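Local coordinates for protein xylulose kinase (Bifidobacterium adolescentis ATCC 15703, PDB 3I8B) that probably phosphorylates D-xylulose to D-xylulose 5-phosphate at the expense of ATP, as a magnesium-binding member of the FGGY carbohydrate kinase family, at residues Trp130-Leu144 and Thr202-Leu216. Numbering follows the deposited sequence.
Sequences WVKAVGSSPVASYTL and TIYYDAASNEYRRDL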
ATOM      1  N   TRP A 130      -9.608   2.721  16.759  1.00 10.33           N
ATOM      2  CA  TRP A 130      -8.680   1.973  15.908  1.00 11.38           C
ATOM      3  C   TRP A 130      -7.601   2.889  15.342  1.00 12.14           C
ATOM      4  O   TRP A 130      -6.406   2.569  15.384  1.00 12.68           O
ATOM      5  CB  TRP A 130      -9.417   1.245  14.770  1.00  9.46           C
ATOM      6  CG  TRP A 130      -9.986  -0.063  15.201  1.00 11.01           C
ATOM      7  CD1 TRP A 130     -11.310  -0.352  15.460  1.00 12.51           C
ATOM      8  CD2 TRP A 130      -9.255  -1.269  15.453  1.00  8.30           C
ATOM      9  NE1 TRP A 130     -11.432  -1.668  15.851  1.00 12.47           N
ATOM     10  CE2 TRP A 130     -10.188  -2.248  15.860  1.00 11.43           C
ATOM     11  CE3 TRP A 130      -7.902  -1.618  15.363  1.00  9.58           C
ATOM     12  CZ2 TRP A 130      -9.809  -3.552  16.181  1.00 10.49           C
ATOM     13  CZ3 TRP A 130      -7.524  -2.917  15.691  1.00 10.89           C
ATOM     14  CH2 TRP A 130      -8.475  -3.865  16.095  1.00 12.51           C
ATOM     15  N   VAL A 131      -8.022   4.025  14.805  1.00 11.70           N
ATOM     16  CA  VAL A 131      -7.079   4.994  14.259  1.00 12.88           C
ATOM     17  C   VAL A 131      -6.028   5.416  15.310  1.00 14.99           C
ATOM     18  O   VAL A 131      -4.818   5.397  15.038  1.00 12.34           O
ATOM     19  CB  VAL A 131      -7.829   6.201  13.649  1.00 13.35           C
ATOM     20  CG1 VAL A 131      -6.870   7.347  13.275  1.00 12.65           C
ATOM     21  CG2 VAL A 131      -8.608   5.742  12.432  1.00 14.58           C
ATOM     22  N   LYS A 132      -6.491   5.765  16.514  1.00 13.10           N
ATOM     23  CA  LYS A 132      -5.588   6.138  17.604  1.00 18.05           C
ATOM     24  C   LYS A 132      -4.698   4.975  18.078  1.00 16.57           C
ATOM     25  O   LYS A 132      -3.544   5.185  18.436  1.00 16.60           O
ATOM     26  CB  LYS A 132      -6.356   6.766  18.781  1.00 15.71           C
ATOM     27  CG  LYS A 132      -6.997   8.120  18.455  1.00 21.73           C
ATOM     28  CD  LYS A 132      -7.769   8.717  19.651  1.00 28.11           C
ATOM     29  CE  LYS A 132      -8.774   7.703  20.211  1.00 33.19           C
ATOM     30  NZ  LYS A 132     -10.015   8.254  20.911  1.00 33.58           N
ATOM     31  N   ALA A 133      -5.233   3.754  18.062  1.00 15.48           N
ATOM     32  CA  ALA A 133      -4.490   2.575  18.512  1.00 10.95           C
ATOM     33  C   ALA A 133      -3.340   2.174  17.571  1.00 14.30           C
ATOM     34  O   ALA A 133      -2.218   1.918  18.022  1.00 10.85           O
ATOM     35  CB  ALA A 133      -5.451   1.386  18.713  1.00 14.55           C
ATOM     36  N   VAL A 134      -3.619   2.114  16.268  1.00 11.57           N
ATOM     37  CA  VAL A 134      -2.645   1.579  15.307  1.00 14.88           C
ATOM     38  C   VAL A 134      -2.552   2.354  13.990  1.00 13.25           C
ATOM     39  O   VAL A 134      -1.826   1.943  13.082  1.00 14.09           O
ATOM     40  CB  VAL A 134      -2.938   0.100  14.948  1.00 13.06           C
ATOM     41  CG1 VAL A 134      -2.812  -0.800  16.163  1.00 15.23           C
ATOM     42  CG2 VAL A 134      -4.302  -0.028  14.295  1.00 10.52           C
ATOM     43  N   GLY A 135      -3.303   3.447  13.869  1.00 14.11           N
ATOM     44  CA  GLY A 135      -3.229   4.300  12.689  1.00 13.49           C
ATOM     45  C   GLY A 135      -4.338   4.173  11.650  1.00 13.75           C
ATOM     46  O   GLY A 135      -4.541   5.102  10.850  1.00 12.47           O
ATOM     47  N   SER A 136      -5.042   3.036  11.623  1.00 10.65           N
ATOM     48  CA  SER A 136      -6.049   2.809  10.588  1.00 11.36           C
ATOM     49  C   SER A 136      -7.310   2.127  11.109  1.00 12.80           C
ATOM     50  O   SER A 136      -7.270   1.302  12.033  1.00 11.25           O
ATOM     51  CB  SER A 136      -5.486   1.964   9.430  1.00 13.87           C
ATOM     52  OG  SER A 136      -4.222   2.429   8.984  1.00 14.63           O
ATOM     53  N   SER A 137      -8.433   2.464  10.488  1.00 14.57           N
ATOM     54  CA  SER A 137      -9.700   1.816  10.792  1.00 11.98           C
ATOM     55  C   SER A 137      -9.889   0.552   9.936  1.00 12.94           C
ATOM     56  O   SER A 137      -9.739   0.604   8.705  1.00 15.83           O
ATOM     57  CB  SER A 137     -10.846   2.803  10.579  1.00 11.16           C
ATOM     58  OG  SER A 137     -12.086   2.182  10.848  1.00 14.34           O
ATOM     59  N   PRO A 138     -10.233  -0.587  10.582  1.00 12.75           N
ATOM     60  CA  PRO A 138     -10.311  -1.892   9.910  1.00 12.01           C
ATOM     61  C   PRO A 138     -11.071  -1.896   8.582  1.00 14.11           C
ATOM     62  O   PRO A 138     -12.150  -1.310   8.458  1.00 13.75           O
ATOM     63  CB  PRO A 138     -11.034  -2.776  10.939  1.00 10.14           C
ATOM     64  CG  PRO A 138     -10.676  -2.195  12.231  1.00 10.01           C
ATOM     65  CD  PRO A 138     -10.571  -0.696  12.010  1.00 12.47           C
ATOM     66  N   VAL A 139     -10.468  -2.537   7.586  1.00 13.14           N
ATOM     67  CA  VAL A 139     -11.147  -2.898   6.345  1.00 15.76           C
ATOM     68  C   VAL A 139     -10.724  -4.331   6.070  1.00 11.97           C
ATOM     69  O   VAL A 139      -9.793  -4.835   6.699  1.00 12.71           O
ATOM     70  CB  VAL A 139     -10.782  -1.969   5.144  1.00 15.51           C
ATOM     71  CG1 VAL A 139     -11.372  -0.573   5.332  1.00 16.84           C
ATOM     72  CG2 VAL A 139      -9.270  -1.885   4.947  1.00 12.35           C
ATOM     73  N   ALA A 140     -11.405  -4.987   5.151  1.00 11.99           N
ATOM     74  CA  ALA A 140     -11.120  -6.380   4.818  1.00 12.93           C
ATOM     75  C   ALA A 140      -9.663  -6.627   4.427  1.00 11.80           C
ATOM     76  O   ALA A 140      -9.166  -7.746   4.561  1.00 12.40           O
ATOM     77  CB  ALA A 140     -12.046  -6.850   3.697  1.00 13.20           C
ATOM     78  N   SER A 141      -8.983  -5.597   3.932  1.00  9.75           N
ATOM     79  CA  SER A 141      -7.597  -5.769   3.489  1.00 11.88           C
ATOM     80  C   SER A 141      -6.679  -6.229   4.602  1.00 12.42           C
ATOM     81  O   SER A 141      -5.787  -7.049   4.381  1.00 14.45           O
ATOM     82  CB  SER A 141      -7.035  -4.465   2.911  1.00 12.59           C
ATOM     83  OG  SER A 141      -7.594  -4.195   1.643  1.00 15.03           O
ATOM     84  N   TYR A 142      -6.892  -5.678   5.794  1.00 11.87           N
ATOM     85  CA  TYR A 142      -5.914  -5.763   6.867  1.00  8.12           C
ATOM     86  C   TYR A 142      -5.727  -7.136   7.508  1.00  9.21           C
ATOM     87  O   TYR A 142      -6.671  -7.911   7.661  1.00 12.41           O
ATOM     88  CB  TYR A 142      -6.184  -4.695   7.925  1.00 10.05           C
ATOM     89  CG  TYR A 142      -6.228  -3.296   7.362  1.00 14.10           C
ATOM     90  CD1 TYR A 142      -5.635  -2.998   6.133  1.00 13.69           C
ATOM     91  CD2 TYR A 142      -6.850  -2.265   8.058  1.00 11.58           C
ATOM     92  CE1 TYR A 142      -5.675  -1.712   5.613  1.00 13.81           C
ATOM     93  CE2 TYR A 142      -6.887  -0.987   7.555  1.00 13.01           C
ATOM     94  CZ  TYR A 142      -6.296  -0.711   6.335  1.00 15.51           C
ATOM     95  OH  TYR A 142      -6.340   0.577   5.844  1.00 16.24           O
ATOM     96  N   THR A 143      -4.471  -7.419   7.868  1.00 11.86           N
ATOM     97  CA  THR A 143      -4.052  -8.735   8.311  1.00  8.93           C
ATOM     98  C   THR A 143      -4.882  -9.251   9.489  1.00  9.89           C
ATOM     99  O   THR A 143      -5.301 -10.405   9.497  1.00  8.92           O
ATOM    100  CB  THR A 143      -2.549  -8.741   8.716  1.00  8.67           C
ATOM    101  OG1 THR A 143      -1.791  -7.962   7.776  1.00 10.92           O
ATOM    102  CG2 THR A 143      -2.012 -10.173   8.761  1.00  6.84           C
ATOM    103  N   LEU A 144      -5.079  -8.410  10.497  1.00  7.24           N
ATOM    104  CA  LEU A 144      -5.847  -8.823  11.672  1.00 10.45           C
ATOM    105  C   LEU A 144      -7.222  -9.367  11.275  1.00 10.60           C
ATOM    106  O   LEU A 144      -7.718 -10.309  11.886  1.00 11.19           O
ATOM    107  CB  LEU A 144      -6.018  -7.668  12.661  1.00  7.95           C
ATOM    108  CG  LEU A 144      -6.691  -8.035  13.992  1.00 11.31           C
ATOM    109  CD1 LEU A 144      -5.875  -9.100  14.746  1.00  9.69           C
ATOM    110  CD2 LEU A 144      -6.870  -6.794  14.860  1.00 11.45           C
ATOM    111  N   THR A 202      -0.859  -4.235   9.391  1.00 10.93           N
ATOM    112  CA  THR A 202      -1.490  -5.385  10.048  1.00 10.35           C
ATOM    113  C   THR A 202      -2.720  -5.023  10.903  1.00 10.40           C
ATOM    114  O   THR A 202      -3.601  -5.863  11.122  1.00 10.32           O
ATOM    115  CB  THR A 202      -0.488  -6.121  10.960  1.00  9.38           C
ATOM    116  OG1 THR A 202      -0.021  -5.228  11.982  1.00  9.06           O
ATOM    117  CG2 THR A 202       0.701  -6.631  10.147  1.00 12.02           C
ATOM    118  N   ILE A 203      -2.764  -3.763  11.344  1.00 10.93           N
ATOM    119  CA  ILE A 203      -3.597  -3.271  12.462  1.00  9.60           C
ATOM    120  C   ILE A 203      -3.480  -4.052  13.786  1.00 10.49           C
ATOM    121  O   ILE A 203      -4.408  -4.052  14.609  1.00 11.94           O
ATOM    122  CB  ILE A 203      -5.078  -2.941  12.073  1.00  9.57           C
ATOM    123  CG1 ILE A 203      -5.911  -4.206  11.856  1.00 10.07           C
ATOM    124  CG2 ILE A 203      -5.112  -1.992  10.886  1.00  9.98           C
ATOM    125  CD1 ILE A 203      -7.429  -3.929  11.796  1.00  8.94           C
ATOM    126  N   TYR A 204      -2.331  -4.710  13.975  1.00  9.60           N
ATOM    127  CA  TYR A 204      -1.883  -5.153  15.300  1.00  9.35           C
ATOM    128  C   TYR A 204      -0.470  -4.669  15.611  1.00  8.37           C
ATOM    129  O   TYR A 204       0.232  -5.237  16.460  1.00  7.28           O
ATOM    130  CB  TYR A 204      -2.002  -6.667  15.518  1.00  7.59           C
ATOM    131  CG  TYR A 204      -1.443  -7.566  14.437  1.00 11.57           C
ATOM    132  CD1 TYR A 204      -0.071  -7.730  14.281  1.00 11.37           C
ATOM    133  CD2 TYR A 204      -2.294  -8.309  13.613  1.00  9.11           C
ATOM    134  CE1 TYR A 204       0.453  -8.572  13.313  1.00  8.37           C
ATOM    135  CE2 TYR A 204      -1.777  -9.169  12.635  1.00 11.88           C
ATOM    136  CZ  TYR A 204      -0.391  -9.291  12.496  1.00 11.13           C
ATOM    137  OH  TYR A 204       0.149 -10.127  11.535  1.00 10.30           O
ATOM    138  N   TYR A 205      -0.071  -3.604  14.927  1.00 10.18           N
ATOM    139  CA  TYR A 205       1.219  -2.959  15.195  1.00 10.62           C
ATOM    140  C   TYR A 205       1.069  -1.444  15.221  1.00 10.71           C
ATOM    141  O   TYR A 205       0.383  -0.863  14.380  1.00 12.93           O
ATOM    142  CB  TYR A 205       2.254  -3.365  14.145  1.00  8.50           C
ATOM    143  CG  TYR A 205       3.573  -2.625  14.245  1.00 10.08           C
ATOM    144  CD1 TYR A 205       4.533  -2.994  15.182  1.00 11.22           C
ATOM    145  CD2 TYR A 205       3.854  -1.553  13.410  1.00 11.48           C
ATOM    146  CE1 TYR A 205       5.755  -2.303  15.279  1.00 11.44           C
ATOM    147  CE2 TYR A 205       5.058  -0.866  13.495  1.00 10.39           C
ATOM    148  CZ  TYR A 205       6.006  -1.240  14.425  1.00 13.28           C
ATOM    149  OH  TYR A 205       7.210  -0.545  14.494  1.00 12.35           O
ATOM    150  N   ASP A 206       1.704  -0.807  16.191  1.00 12.19           N
ATOM    151  CA  ASP A 206       1.690   0.649  16.257  1.00 13.79           C
ATOM    152  C   ASP A 206       3.077   1.252  16.024  1.00 10.80           C
ATOM    153  O   ASP A 206       3.962   1.155  16.882  1.00 14.03           O
ATOM    154  CB  ASP A 206       1.127   1.137  17.590  1.00 11.77           C
ATOM    155  CG  ASP A 206       1.056   2.657  17.662  1.00 15.66           C
ATOM    156  OD1 ASP A 206       0.360   3.271  16.818  1.00 18.18           O
ATOM    157  OD2 ASP A 206       1.708   3.235  18.547  1.00 18.53           O
ATOM    158  N   ALA A 207       3.237   1.885  14.864  1.00 12.53           N
ATOM    159  CA  ALA A 207       4.522   2.442  14.417  1.00 12.75           C
ATOM    160  C   ALA A 207       5.035   3.551  15.324  1.00 15.13           C
ATOM    161  O   ALA A 207       6.226   3.607  15.628  1.00 14.60           O
ATOM    162  CB  ALA A 207       4.427   2.938  12.969  1.00 11.15           C
ATOM    163  N   ALA A 208       4.142   4.434  15.755  1.00 13.21           N
ATOM    164  CA  ALA A 208       4.532   5.518  16.643  1.00 16.01           C
ATOM    165  C   ALA A 208       5.264   4.997  17.878  1.00 17.43           C
ATOM    166  O   ALA A 208       6.271   5.567  18.292  1.00 19.48           O
ATOM    167  CB  ALA A 208       3.312   6.352  17.048  1.00 18.15           C
ATOM    168  N   SER A 209       4.770   3.909  18.462  1.00 14.47           N
ATOM    169  CA  SER A 209       5.394   3.378  19.670  1.00 17.40           C
ATOM    170  C   SER A 209       6.286   2.165  19.408  1.00 16.52           C
ATOM    171  O   SER A 209       6.922   1.649  20.323  1.00 20.36           O
ATOM    172  CB  SER A 209       4.342   3.051  20.736  1.00 17.20           C
ATOM    173  OG  SER A 209       3.391   2.125  20.248  1.00 19.02           O
ATOM    174  N   ASN A 210       6.341   1.720  18.160  1.00 14.95           N
ATOM    175  CA  ASN A 210       7.020   0.468  17.827  1.00 13.75           C
ATOM    176  C   ASN A 210       6.560  -0.702  18.705  1.00 17.67           C
ATOM    177  O   ASN A 210       7.374  -1.443  19.256  1.00 16.65           O
ATOM    178  CB  ASN A 210       8.546   0.628  17.886  1.00 17.09           C
ATOM    179  CG  ASN A 210       9.279  -0.548  17.266  1.00 18.20           C
ATOM    180  OD1 ASN A 210       8.820  -1.134  16.285  1.00 17.63           O
ATOM    181  ND2 ASN A 210      10.426  -0.902  17.837  1.00 25.30           N
ATOM    182  N   GLU A 211       5.244  -0.859  18.825  1.00 14.02           N
ATOM    183  CA  GLU A 211       4.672  -1.928  19.634  1.00 16.21           C
ATOM    184  C   GLU A 211       3.681  -2.768  18.857  1.00 14.94           C
ATOM    185  O   GLU A 211       2.726  -2.238  18.254  1.00 12.38           O
ATOM    186  CB  GLU A 211       3.925  -1.348  20.847  1.00 18.30           C
ATOM    187  CG  GLU A 211       4.697  -0.323  21.658  1.00 22.26           C
ATOM    188  CD  GLU A 211       5.590  -0.959  22.708  1.00 33.85           C
ATOM    189  OE1 GLU A 211       5.716  -0.374  23.810  1.00 43.97           O
ATOM    190  OE2 GLU A 211       6.159  -2.040  22.437  1.00 32.13           O
ATOM    191  N   TYR A 212       3.873  -4.080  18.911  1.00  9.76           N
ATOM    192  CA  TYR A 212       2.794  -4.998  18.550  1.00  9.83           C
ATOM    193  C   TYR A 212       1.724  -4.989  19.636  1.00 10.66           C
ATOM    194  O   TYR A 212       2.040  -5.000  20.831  1.00 12.43           O
ATOM    195  CB  TYR A 212       3.324  -6.420  18.386  1.00  9.48           C
ATOM    196  CG  TYR A 212       4.035  -6.670  17.073  1.00  9.58           C
ATOM    197  CD1 TYR A 212       3.390  -6.482  15.868  1.00  9.17           C
ATOM    198  CD2 TYR A 212       5.347  -7.123  17.049  1.00 14.37           C
ATOM    199  CE1 TYR A 212       4.040  -6.719  14.662  1.00 11.69           C
ATOM    200  CE2 TYR A 212       6.002  -7.366  15.847  1.00 12.86           C
ATOM    201  CZ  TYR A 212       5.344  -7.161  14.663  1.00  9.54           C
ATOM    202  OH  TYR A 212       5.995  -7.417  13.466  1.00 10.90           O
ATOM    203  N   ARG A 213       0.463  -4.953  19.209  1.00 11.34           N
ATOM    204  CA  ARG A 213      -0.683  -4.980  20.104  1.00 13.46           C
ATOM    205  C   ARG A 213      -1.225  -6.411  20.156  1.00 11.05           C
ATOM    206  O   ARG A 213      -2.173  -6.762  19.455  1.00 11.91           O
ATOM    207  CB  ARG A 213      -1.752  -4.007  19.599  1.00 10.40           C
ATOM    208  CG  ARG A 213      -1.367  -2.546  19.768  1.00 13.36           C
ATOM    209  CD  ARG A 213      -1.415  -2.134  21.249  1.00 14.02           C
ATOM    210  NE  ARG A 213      -2.732  -2.403  21.840  1.00 15.05           N
ATOM    211  CZ  ARG A 213      -3.727  -1.519  21.902  1.00 16.14           C
ATOM    212  NH1 ARG A 213      -3.569  -0.283  21.438  1.00 15.80           N
ATOM    213  NH2 ARG A 213      -4.878  -1.861  22.450  1.00 16.16           N
ATOM    214  N   ARG A 214      -0.600  -7.236  20.982  1.00 12.17           N
ATOM    215  CA  ARG A 214      -0.965  -8.639  21.074  1.00 13.52           C
ATOM    216  C   ARG A 214      -2.356  -8.826  21.670  1.00 13.27           C
ATOM    217  O   ARG A 214      -2.973  -9.865  21.484  1.00  9.96           O
ATOM    218  CB  ARG A 214       0.096  -9.416  21.860  1.00 13.65           C
ATOM    219  CG  ARG A 214       1.408  -9.590  21.078  1.00 11.58           C
ATOM    220  CD  ARG A 214       2.537 -10.132  21.956  1.00 17.58           C
ATOM    221  NE  ARG A 214       3.792 -10.212  21.208  1.00 10.76           N
ATOM    222  CZ  ARG A 214       4.149 -11.256  20.460  1.00 14.32           C
ATOM    223  NH1 ARG A 214       3.349 -12.319  20.355  1.00  9.54           N
ATOM    224  NH2 ARG A 214       5.296 -11.229  19.797  1.00 12.85           N
ATOM    225  N   ASP A 215      -2.840  -7.812  22.384  1.00 13.25           N
ATOM    226  CA  ASP A 215      -4.211  -7.828  22.900  1.00 13.60           C
ATOM    227  C   ASP A 215      -5.267  -7.775  21.785  1.00 11.93           C
ATOM    228  O   ASP A 215      -6.365  -8.317  21.933  1.00 10.48           O
ATOM    229  CB  ASP A 215      -4.440  -6.679  23.898  1.00 14.38           C
ATOM    230  CG  ASP A 215      -4.151  -5.308  23.297  1.00 17.53           C
ATOM    231  OD1 ASP A 215      -3.085  -5.130  22.661  1.00 13.44           O
ATOM    232  OD2 ASP A 215      -4.984  -4.393  23.481  1.00 15.52           O
ATOM    233  N   LEU A 216      -4.948  -7.102  20.685  1.00 10.98           N
ATOM    234  CA  LEU A 216      -5.878  -7.015  19.566  1.00 11.09           C
ATOM    235  C   LEU A 216      -5.899  -8.348  18.822  1.00 11.30           C
ATOM    236  O   LEU A 216      -6.909  -8.716  18.218  1.00 11.05           O
ATOM    237  CB  LEU A 216      -5.524  -5.850  18.634  1.00  9.97           C
ATOM    238  CG  LEU A 216      -5.544  -4.499  19.353  1.00 12.44           C
ATOM    239  CD1 LEU A 216      -5.026  -3.379  18.453  1.00 10.91           C
ATOM    240  CD2 LEU A 216      -6.945  -4.185  19.845  1.00 11.74           C
TER
HETATM  241  O   HOH W   1      -0.828   5.502  17.788  1.00 14.37           O
HETATM  242  O   HOH W   2      -1.456   1.306  20.463  1.00 17.44           O
HETATM  243  O   HOH W   3       1.048   1.809  12.689  1.00 13.01           O
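In the N-terminal FGGY domain, the loop from helix 122-134 to helix 143-153 curls round I203, which meets V134, P138, Y142 and L144. Its CD1 lies over one face of the W130 indole and packs 3.7 Å from P138 CG; CG1 meets L144 CB, and CG2 presses on the Y142 ring, 3.3 Å from CD2. Lodging CG1 between the backbone N and the carbonyl carbon (chi1 74°) sends it toward L144 CB and CG2 toward the Y142 ring. V134 CG2 packs against I203 CB at 3.7 Å. The Y142 hydroxyl is hydrogen-bonded to S315 OG, in the C-terminal FGGY domain, and the side chain of Y142 lies near H75, a predicted substrate-binding residue.

Only one direct hydrogen bond joins the two segments: L144 N, in the first turn of helix 143-153, donates to T202 O (3.0 Å, N-H...O 156°), lying in the carbonyl plane. L144 CD1 then comes to the edge of the Y204 ring, whose one face is covered by T202 CB, while L216 CD1 rests 3.8 Å from W130 CZ3.

On the K132 and A133 side of V134, water joins the segments. One water links K132 O to D206 OD1, in the hairpin of strands 205-206 and 211-212, which carries a G1 bulge opposite D206; a second bridges A133 O and NH1 of R213, just after the hairpin. R213 holds D215 side-on in a salt bridge, NE to OD1 and NH2 to OD2, both in the guanidinium plane, which fixes the group's rotation with NH1 3.7 Å from A133 CB.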